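Local coordinates for protein vibralactone Cyclase (Boreostereum vibrans, PDB 6KD0) that catalyses, as an alpha/beta-hydrolase-fold enzyme, the cyclization that forms the fused bicyclic beta-lactone of vibralactone, at residues A[9-15]-A[305-309]; A[62-68]-A[81-87]. All blocks are in the same frame, centred on the assembly; numbering follows the deposited sequence.

Contact 1: residues A[9-15]-A[305-309]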
loop_
_atom_site.group_PDB
_atom_site.type_symbol
_atom_site.label_atom_id
_atom_site.label_comp_id
_atom_site.label_asym_id
_atom_site.label_seq_id
_atom_site.Cartn_x
_atom_site.Cartn_y
_atom_site.Cartn_z
ATOM N N GLU A 9 20.385 10.787 -7.056
ATOM C CA GLU A 9 20.176 12.271 -6.879
ATOM C C GLU A 9 20.226 12.682 -5.399
ATOM O O GLU A 9 19.415 13.542 -5.026
ATOM C CB GLU A 9 18.963 12.912 -7.571
ATOM C CG GLU A 9 17.629 12.718 -6.851
ATOM C CD GLU A 9 16.430 13.032 -7.716
ATOM O OE1 GLU A 9 16.008 14.201 -7.730
ATOM O OE2 GLU A 9 15.931 12.120 -8.384
ATOM N N GLY A 10 21.175 12.176 -4.604
ATOM C CA GLY A 10 21.115 12.532 -3.174
ATOM C C GLY A 10 19.753 12.141 -2.598
ATOM O O GLY A 10 19.102 12.946 -1.969
ATOM N N LEU A 11 19.327 10.925 -2.883
ATOM C CA LEU A 11 18.046 10.385 -2.437
ATOM C C LEU A 11 17.927 10.385 -0.917
ATOM O O LEU A 11 16.834 10.611 -0.390
ATOM C CB LEU A 11 17.854 8.976 -3.001
ATOM C CG LEU A 11 17.482 8.947 -4.485
ATOM C CD1 LEU A 11 16.894 7.625 -4.910
ATOM C CD2 LEU A 11 16.496 10.050 -4.820
ATOM N N SER A 12 19.030 10.174 -0.197
ATOM C CA SER A 12 19.004 10.052 1.255
ATOM C C SER A 12 19.610 11.250 1.984
ATOM O O SER A 12 19.917 11.157 3.180
ATOM C CB SER A 12 19.698 8.764 1.688
ATOM O OG SER A 12 20.943 8.622 1.049
ATOM N N THR A 13 19.765 12.385 1.312
ATOM C CA THR A 13 20.103 13.625 2.000
ATOM C C THR A 13 18.803 14.346 2.343
ATOM O O THR A 13 17.932 14.508 1.480
ATOM C CB THR A 13 20.999 14.499 1.123
ATOM O OG1 THR A 13 20.319 14.760 -0.103
ATOM C CG2 THR A 13 22.296 13.778 0.784
ATOM N N ALA A 14 18.676 14.787 3.595
ATOM C CA ALA A 14 17.399 15.297 4.082
ATOM C C ALA A 14 16.867 16.419 3.194
ATOM O O ALA A 14 17.575 17.384 2.892
ATOM C CB ALA A 14 17.546 15.777 5.523
ATOM N N HIS A 15 15.627 16.259 2.743
ATOM C CA HIS A 15 14.922 17.327 2.045
ATOM C C HIS A 15 14.891 18.570 2.933
ATOM O O HIS A 15 14.601 18.455 4.134
ATOM C CB HIS A 15 13.491 16.882 1.712
ATOM C CG HIS A 15 12.777 17.776 0.742
ATOM N ND1 HIS A 15 12.324 19.038 1.077
ATOM C CD2 HIS A 15 12.420 17.578 -0.550
ATOM C CE1 HIS A 15 11.737 19.584 0.027
ATOM N NE2 HIS A 15 11.775 18.717 -0.971
ATOM N N MET A 305 9.429 9.350 -7.560
ATOM C CA MET A 305 10.403 9.313 -6.475
ATOM C C MET A 305 10.334 10.597 -5.647
ATOM O O MET A 305 10.341 11.705 -6.202
ATOM C CB MET A 305 11.817 9.103 -7.033
ATOM C CG MET A 305 12.924 9.272 -5.994
ATOM S SD MET A 305 12.917 8.010 -4.677
ATOM C CE MET A 305 13.314 6.517 -5.611
ATOM N N TYR A 306 10.264 10.455 -4.322
ATOM C CA TYR A 306 10.348 11.577 -3.391
ATOM C C TYR A 306 11.704 11.554 -2.702
ATOM O O TYR A 306 11.885 10.864 -1.686
ATOM C CB TYR A 306 9.209 11.531 -2.367
ATOM C CG TYR A 306 7.917 12.052 -2.943
ATOM C CD1 TYR A 306 7.212 11.321 -3.889
ATOM C CD2 TYR A 306 7.426 13.300 -2.572
ATOM C CE1 TYR A 306 6.045 11.810 -4.434
ATOM C CE2 TYR A 306 6.250 13.797 -3.112
ATOM C CZ TYR A 306 5.566 13.047 -4.035
ATOM O OH TYR A 306 4.400 13.532 -4.587
ATOM N N PRO A 307 12.699 12.280 -3.219
ATOM C CA PRO A 307 14.027 12.246 -2.595
ATOM C C PRO A 307 14.035 12.932 -1.237
ATOM O O PRO A 307 13.248 13.840 -0.962
ATOM C CB PRO A 307 14.927 12.988 -3.594
ATOM C CG PRO A 307 14.034 13.649 -4.571
ATOM C CD PRO A 307 12.663 13.058 -4.470
ATOM N N GLY A 308 14.938 12.466 -0.380
ATOM C CA GLY A 308 15.199 13.113 0.894
ATOM C C GLY A 308 14.111 12.997 1.941
ATOM O O GLY A 308 14.163 13.721 2.946
ATOM N N VAL A 309 13.123 12.129 1.746
ATOM C CA VAL A 309 12.121 11.919 2.792
ATOM C C VAL A 309 12.002 10.436 3.120
ATOM O O VAL A 309 12.240 9.575 2.253
ATOM C CB VAL A 309 10.760 12.514 2.400
ATOM C CG1 VAL A 309 10.817 14.026 2.553
ATOM C CG2 VAL A 309 10.398 12.136 0.989
#
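How a loop near the N-terminus, without regular secondary structure, can be held to a sheet edge by very few polar bonds is well illustrated here. Glu-9, poorly ordered, touches the proline only loosely, its OE1 3.8 Å from Pro-307 CG. Gly-10, with positive phi, opens a type I turn that runs to Thr-13; the turn's backbone bond from Thr-13 N to Gly-10 O is weak, at 3.4 Å, but Thr-13 OG1 donates to the same Gly-10 O at 2.9 Å and ties the turn together. Within it Leu-11 does double duty. Leu-11 O accepts from Gly-308 N at 2.7 Å, while the side chain lies against Met-305 and Pro-307, Leu-11 CD2 3.5 Å from Pro-307 CB and Leu-11 CD1 3.8 Å from Met-305 CE. The strand so met, 301-307, is the outermost one at its side of the alpha/beta hydrolase sheet, and the chain turns a corner at Gly-308 within a type II turn from Tyr-306 to Val-309. Ser-12 points away, its OG bonded to Glu-230. Next, Thr-13 O packs 3.1 Å from Gly-308 CA, so close that a beta carbon at 308 would collide with Thr-13 O and with His-15 N; positive phi at this turn position suits glycine as well. Beyond Ala-14, His-15 N donates to Gly-308 O at 2.9 Å, nearly linear at 173°. His-15 ND1 accepts from Glu-17 N, just ahead of helix 18-24; the ring edge, at His-15 CD2, lies 3.9 Å from Pro-307 O, and His-15 CB rests 4.0 Å from Val-309 CG1.

Contact 2: residues A[62-68]-A[81-87]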
loop_
_atom_site.group_PDB
_atom_site.type_symbol
_atom_site.label_atom_id
_atom_site.label_comp_id
_atom_site.label_asym_id
_atom_site.label_seq_id
_atom_site.Cartn_x
_atom_site.Cartn_y
_atom_site.Cartn_z
ATOM N N ASP A 62 -23.466 14.172 3.338
ATOM C CA ASP A 62 -24.415 13.770 2.308
ATOM C C ASP A 62 -23.736 13.168 1.084
ATOM O O ASP A 62 -24.418 12.560 0.250
ATOM C CB ASP A 62 -25.247 14.969 1.865
ATOM C CG ASP A 62 -24.384 16.126 1.420
ATOM O OD1 ASP A 62 -23.779 16.766 2.302
ATOM O OD2 ASP A 62 -24.278 16.374 0.202
ATOM N N ARG A 63 -22.424 13.332 0.941
ATOM C CA ARG A 63 -21.747 13.005 -0.307
ATOM C C ARG A 63 -21.156 11.600 -0.319
ATOM O O ARG A 63 -20.643 11.163 -1.358
ATOM C CB ARG A 63 -20.654 14.039 -0.582
ATOM C CG ARG A 63 -21.206 15.445 -0.874
ATOM C CD ARG A 63 -20.110 16.393 -1.324
ATOM N NE ARG A 63 -19.641 16.092 -2.673
ATOM C CZ ARG A 63 -20.192 16.564 -3.786
ATOM N NH1 ARG A 63 -21.246 17.366 -3.718
ATOM N NH2 ARG A 63 -19.695 16.227 -4.963
ATOM N N TYR A 64 -21.212 10.885 0.796
ATOM C CA TYR A 64 -20.727 9.512 0.822
ATOM C C TYR A 64 -21.403 8.790 1.973
ATOM O O TYR A 64 -21.893 9.409 2.917
ATOM C CB TYR A 64 -19.204 9.459 0.981
ATOM C CG TYR A 64 -18.765 9.883 2.360
ATOM C CD1 TYR A 64 -18.605 11.227 2.667
ATOM C CD2 TYR A 64 -18.544 8.947 3.371
ATOM C CE1 TYR A 64 -18.221 11.626 3.933
ATOM C CE2 TYR A 64 -18.163 9.338 4.643
ATOM C CZ TYR A 64 -17.997 10.675 4.913
ATOM O OH TYR A 64 -17.623 11.088 6.174
ATOM N N ARG A 65 -21.395 7.465 1.904
ATOM C CA ARG A 65 -21.831 6.662 3.033
ATOM C C ARG A 65 -20.849 5.519 3.211
ATOM O O ARG A 65 -20.097 5.161 2.296
ATOM C CB ARG A 65 -23.261 6.120 2.860
ATOM C CG ARG A 65 -23.431 5.210 1.660
ATOM C CD ARG A 65 -24.894 4.850 1.424
ATOM N NE ARG A 65 -25.026 3.922 0.303
ATOM C CZ ARG A 65 -25.011 2.599 0.434
ATOM N NH1 ARG A 65 -24.878 2.066 1.643
ATOM N NH2 ARG A 65 -25.127 1.817 -0.637
ATOM N N LEU A 66 -20.848 4.974 4.421
ATOM C CA LEU A 66 -19.989 3.865 4.804
ATOM C C LEU A 66 -20.841 2.629 5.001
ATOM O O LEU A 66 -21.945 2.718 5.537
ATOM C CB LEU A 66 -19.251 4.158 6.112
ATOM C CG LEU A 66 -18.517 5.483 6.160
ATOM C CD1 LEU A 66 -17.914 5.698 7.540
ATOM C CD2 LEU A 66 -17.460 5.522 5.081
ATOM N N GLU A 67 -20.311 1.469 4.611
ATOM C CA GLU A 67 -20.968 0.201 4.890
ATOM C C GLU A 67 -19.930 -0.785 5.405
ATOM O O GLU A 67 -18.911 -1.014 4.751
ATOM C CB GLU A 67 -21.669 -0.336 3.639
ATOM C CG GLU A 67 -22.477 -1.588 3.886
ATOM C CD GLU A 67 -23.964 -1.314 4.042
ATOM O OE1 GLU A 67 -24.629 -0.967 3.036
ATOM O OE2 GLU A 67 -24.472 -1.457 5.175
ATOM N N ASP A 68 -20.173 -1.353 6.579
ATOM C CA ASP A 68 -19.254 -2.320 7.160
ATOM C C ASP A 68 -19.791 -3.725 6.965
ATOM O O ASP A 68 -20.994 -3.968 7.082
ATOM C CB ASP A 68 -19.032 -2.048 8.645
ATOM C CG ASP A 68 -18.182 -0.817 8.884
ATOM O OD1 ASP A 68 -16.997 -0.820 8.495
ATOM O OD2 ASP A 68 -18.714 0.172 9.431
ATOM N N ARG A 81 -14.596 -2.574 5.227
ATOM C CA ARG A 81 -15.349 -1.332 5.143
ATOM C C ARG A 81 -15.381 -0.852 3.701
ATOM O O ARG A 81 -14.355 -0.866 3.007
ATOM C CB ARG A 81 -14.753 -0.258 6.051
ATOM C CG ARG A 81 -15.340 1.140 5.817
ATOM C CD ARG A 81 -15.003 2.084 6.979
ATOM N NE ARG A 81 -15.852 1.832 8.135
ATOM C CZ ARG A 81 -15.993 2.655 9.167
ATOM N NH1 ARG A 81 -15.336 3.805 9.207
ATOM N NH2 ARG A 81 -16.802 2.320 10.161
ATOM N N THR A 82 -16.557 -0.400 3.257
ATOM C CA THR A 82 -16.749 0.148 1.926
ATOM C C THR A 82 -17.162 1.610 2.046
ATOM O O THR A 82 -17.889 1.999 2.974
ATOM C CB THR A 82 -17.795 -0.647 1.119
ATOM O OG1 THR A 82 -19.086 -0.530 1.738
ATOM C CG2 THR A 82 -17.413 -2.119 1.050
ATOM N N TYR A 83 -16.681 2.397 1.090
ATOM C CA TYR A 83 -16.794 3.846 1.029
ATOM C C TYR A 83 -17.485 4.134 -0.294
ATOM O O TYR A 83 -16.899 3.902 -1.361
ATOM C CB TYR A 83 -15.414 4.521 1.084
ATOM C CG TYR A 83 -14.576 4.170 2.298
ATOM C CD1 TYR A 83 -13.927 2.935 2.384
ATOM C CD2 TYR A 83 -14.422 5.066 3.350
ATOM C CE1 TYR A 83 -13.176 2.602 3.493
ATOM C CE2 TYR A 83 -13.662 4.741 4.469
ATOM C CZ TYR A 83 -13.042 3.503 4.528
ATOM O OH TYR A 83 -12.295 3.162 5.638
ATOM N N ILE A 84 -18.720 4.624 -0.233
ATOM C CA ILE A 84 -19.633 4.643 -1.366
ATOM C C ILE A 84 -20.019 6.091 -1.629
ATOM O O ILE A 84 -20.550 6.748 -0.733
ATOM C CB ILE A 84 -20.883 3.795 -1.081
ATOM C CG1 ILE A 84 -20.460 2.385 -0.653
ATOM C CG2 ILE A 84 -21.837 3.829 -2.282
ATOM C CD1 ILE A 84 -21.477 1.643 0.187
ATOM N N PRO A 85 -19.752 6.638 -2.824
ATOM C CA PRO A 85 -20.187 8.009 -3.127
ATOM C C PRO A 85 -21.696 8.086 -3.248
ATOM O O PRO A 85 -22.339 7.191 -3.805
ATOM C CB PRO A 85 -19.519 8.324 -4.471
ATOM C CG PRO A 85 -19.083 7.029 -5.040
ATOM C CD PRO A 85 -19.027 6.005 -3.937
ATOM N N THR A 86 -22.258 9.182 -2.729
ATOM C CA THR A 86 -23.702 9.372 -2.730
ATOM C C THR A 86 -24.070 10.802 -3.084
ATOM O O THR A 86 -25.073 11.316 -2.587
ATOM C CB THR A 86 -24.336 9.027 -1.378
ATOM O OG1 THR A 86 -23.847 9.922 -0.370
ATOM C CG2 THR A 86 -24.058 7.602 -0.975
ATOM N N SER A 87 -23.259 11.472 -3.912
ATOM C CA SER A 87 -23.593 12.828 -4.339
ATOM C C SER A 87 -24.404 12.870 -5.629
ATOM O O SER A 87 -25.064 13.883 -5.898
ATOM C CB SER A 87 -22.328 13.674 -4.495
ATOM O OG SER A 87 -21.407 13.094 -5.402
HETATM O O HOH W 1 -19.673 12.065 -3.517
#
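The antiparallel beta hairpin of strands 64-73 and 76-85, which forms one margin of the alpha/beta hydrolase sheet, shows how backbone pairing and side-chain chemistry share the work of satisfying polar atoms. Two hydrogen-bonded pairs carry the regular part. Arg-65 N gives to Ile-84 O and Ile-84 N to Arg-65 O, both at 2.9 Å; Glu-67 N reaches Thr-82 O at 3.0 Å and Thr-82 N returns to Glu-67 O at 2.9 Å. Glu-67 O accepts a second hydrogen bond, from Thr-82 OG1, at 3.1 Å. Between these pairs Leu-66 faces Tyr-83, with CD2 of Leu-66 3.5 Å from CD2 of Tyr-83, on the side covered by helix 115-125. At one end Arg-81 and Asp-68 form a two-pronged salt bridge, NE of Arg-81 to OD1 of Asp-68 at 2.9 Å and NH2 to OD2 at 3.0 Å; Asp-68 OD1 also bonds His-79, and Arg-81 NH1 goes to Asp-115. On the other face Arg-65 NH1 and Glu-67 OE1 form a salt bridge whose hydrogen bond, at 3.3 Å, is weak, and Arg-65 NH2 reaches Asn-164 by another weak bond. At the open end of the hairpin, Thr-86 N donates to Arg-63 O at 2.9 Å, and Thr-86 OG1 to Asp-62 O at 2.8 Å. Arg-63 O is bonded again by a water at 2.5 Å, which in turn accepts from Ser-87 OG at 2.8 Å.

One sheet serves both contacts, at its two margins: contact 2 pairs its first two strands, whereas contact 1 lays the N-terminal region against strand 301-307 and the turn at Gly-308. Their centres lie 37 Å apart, on opposite sides of the chain's centre, and their nearest atoms about 22 Å, so neither touches the other. Along the chain the hairpin pairing of contact 2 is nested within the 289-residue span between the segments of contact 1. A probable Ser-His-Asp triad of Ser-177, Asp-281 and His-311 is near contact 1: His-311 follows Val-309 by two residues, and the Met-305 side chain lies close to the triad without touching it.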